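Local coordinates for protein amino Transferase (Eubacterium rectale, PDB 3ELE) that probably catalyses pyridoxal-5'-phosphate-dependent transfer of amino groups, as a dimeric member of the class I and II aminotransferases, at residues Pro45-Pro50 with Ile306-Glu311. Sequence-based numbering, arbitrary orientation.
Sequences PSIPAP and INAYKE
Ile47 lies against one face of the Tyr309 ring, its CG2 methyl 4.1 Å from the ring centroid and 20° off the normal, a CH-pi contact. The other branch runs on the same side just outside the rim, CD1 coming to 3.5 Å from Tyr309 CE2, while CG2 also touches Ala308 CB, at 3.8 Å. With CG1 between backbone N and carbonyl carbon (chi1 67°), that atom lies 3.6 Å from Tyr309 OH; CD1 meets Ile306 CD1 at 4.3 Å. At the ring's edge, near its plane, Ser46 OG approaches Tyr309 CE1 at 3.3 Å. The Tyr309 hydroxyl accepts a long hydrogen bond from Ser46 N (3.3 Å, N-H...O angle 147°). In this fold type I aminotransferase, the contact joins the loop between strand 38-39 and helix 51-63 to helix 306-323; the side chain of Pro45 is about 7 Å from the bound pyridoxal-5'-phosphate. A leucine in place of Tyr309 would probably leave the Ser46 N-H without this acceptor and deprive Ile47 of its flat packing surface. Farther out, Phe334 meets the Tyr309 ring with the planes inclined, Ser251 OG is hydrogen-bonded to Ile47 O, and Pro48 packs on Val67 of the second subunit.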
loop_
_atom_site.group_PDB
_atom_site.type_symbol
_atom_site.label_atom_id
_atom_site.label_comp_id
_atom_site.label_asym_id
_atom_site.label_seq_id
_atom_site.Cartn_x
_atom_site.Cartn_y
_atom_site.Cartn_z
ATOM N N PRO A 45 -18.092 -0.376 7.677
ATOM C CA PRO A 45 -18.311 0.148 9.024
ATOM C C PRO A 45 -19.307 1.322 9.038
ATOM O O PRO A 45 -19.172 2.257 8.250
ATOM C CB PRO A 45 -16.909 0.607 9.450
ATOM C CG PRO A 45 -16.014 -0.364 8.802
ATOM C CD PRO A 45 -16.655 -0.657 7.455
ATOM N N SER A 46 -20.325 1.209 9.886
ATOM C CA SER A 46 -21.384 2.196 10.007
ATOM C C SER A 46 -21.405 2.992 11.321
ATOM O O SER A 46 -22.176 3.949 11.414
ATOM C CB SER A 46 -22.722 1.497 9.784
ATOM O OG SER A 46 -22.881 0.437 10.695
ATOM N N ILE A 47 -20.605 2.609 12.327
ATOM C CA ILE A 47 -20.531 3.356 13.617
ATOM C C ILE A 47 -19.323 4.307 13.547
ATOM O O ILE A 47 -18.306 3.942 12.932
ATOM C CB ILE A 47 -20.472 2.429 14.881
ATOM C CG1 ILE A 47 -19.152 1.603 14.966
ATOM C CG2 ILE A 47 -21.722 1.515 14.925
ATOM C CD1 ILE A 47 -19.070 0.650 16.192
ATOM N N PRO A 48 -19.430 5.531 14.128
ATOM C CA PRO A 48 -18.288 6.437 14.087
ATOM C C PRO A 48 -17.145 5.979 14.993
ATOM O O PRO A 48 -17.374 5.261 15.979
ATOM C CB PRO A 48 -18.872 7.751 14.600
ATOM C CG PRO A 48 -19.925 7.347 15.487
ATOM C CD PRO A 48 -20.561 6.159 14.835
ATOM N N ALA A 49 -15.924 6.395 14.645
ATOM C CA ALA A 49 -14.733 6.097 15.435
ATOM C C ALA A 49 -14.942 6.653 16.850
ATOM O O ALA A 49 -15.678 7.639 17.012
ATOM C CB ALA A 49 -13.477 6.755 14.799
ATOM N N PRO A 50 -14.309 6.043 17.873
ATOM C CA PRO A 50 -14.402 6.636 19.215
ATOM C C PRO A 50 -13.733 8.018 19.190
ATOM O O PRO A 50 -12.781 8.232 18.417
ATOM C CB PRO A 50 -13.588 5.661 20.086
ATOM C CG PRO A 50 -12.676 5.033 19.143
ATOM C CD PRO A 50 -13.446 4.852 17.896
ATOM N N ILE A 306 -19.687 -0.822 19.949
ATOM C CA ILE A 306 -19.914 -2.198 19.444
ATOM C C ILE A 306 -21.352 -2.693 19.735
ATOM O O ILE A 306 -21.885 -3.505 18.979
ATOM C CB ILE A 306 -18.850 -3.234 20.007
ATOM C CG1 ILE A 306 -17.397 -2.806 19.712
ATOM C CG2 ILE A 306 -19.077 -4.678 19.438
ATOM C CD1 ILE A 306 -17.076 -2.610 18.239
ATOM N N ASN A 307 -21.979 -2.185 20.804
ATOM C CA ASN A 307 -23.367 -2.559 21.165
ATOM C C ASN A 307 -24.439 -2.076 20.140
ATOM O O ASN A 307 -25.558 -2.610 20.106
ATOM C CB ASN A 307 -23.708 -2.078 22.581
ATOM C CG ASN A 307 -24.904 -2.797 23.170
ATOM O OD1 ASN A 307 -26.014 -2.270 23.157
ATOM N ND2 ASN A 307 -24.696 -4.022 23.643
ATOM N N ALA A 308 -24.100 -1.068 19.327
ATOM C CA ALA A 308 -24.963 -0.629 18.219
ATOM C C ALA A 308 -25.122 -1.769 17.196
ATOM O O ALA A 308 -26.211 -1.973 16.656
ATOM C CB ALA A 308 -24.401 0.606 17.534
ATOM N N TYR A 309 -24.033 -2.499 16.938
ATOM C CA TYR A 309 -24.073 -3.646 16.036
ATOM C C TYR A 309 -24.835 -4.845 16.625
ATOM O O TYR A 309 -25.510 -5.582 15.874
ATOM C CB TYR A 309 -22.655 -4.112 15.654
ATOM C CG TYR A 309 -21.808 -3.170 14.797
ATOM C CD1 TYR A 309 -22.335 -2.550 13.658
ATOM C CD2 TYR A 309 -20.434 -3.007 15.054
ATOM C CE1 TYR A 309 -21.544 -1.738 12.836
ATOM C CE2 TYR A 309 -19.617 -2.204 14.215
ATOM C CZ TYR A 309 -20.181 -1.572 13.112
ATOM O OH TYR A 309 -19.409 -0.782 12.286
ATOM N N LYS A 310 -24.668 -5.076 17.934
ATOM C CA LYS A 310 -25.359 -6.175 18.653
ATOM C C LYS A 310 -26.863 -5.957 18.590
ATOM O O LYS A 310 -27.597 -6.897 18.324
ATOM C CB LYS A 310 -24.948 -6.264 20.124
ATOM C CG LYS A 310 -25.516 -7.481 20.913
ATOM C CD LYS A 310 -25.618 -7.136 22.391
ATOM C CE LYS A 310 -26.005 -8.326 23.257
ATOM N NZ LYS A 310 -27.321 -8.991 22.915
ATOM N N GLU A 311 -27.301 -4.729 18.863
ATOM C CA GLU A 311 -28.731 -4.363 18.801
ATOM C C GLU A 311 -29.328 -4.647 17.420
ATOM O O GLU A 311 -30.427 -5.185 17.335
ATOM C CB GLU A 311 -28.963 -2.913 19.229
ATOM C CG GLU A 311 -28.831 -2.705 20.730
ATOM C CD GLU A 311 -29.209 -1.297 21.206
ATOM O OE1 GLU A 311 -29.389 -0.377 20.364
ATOM O OE2 GLU A 311 -29.337 -1.117 22.446
#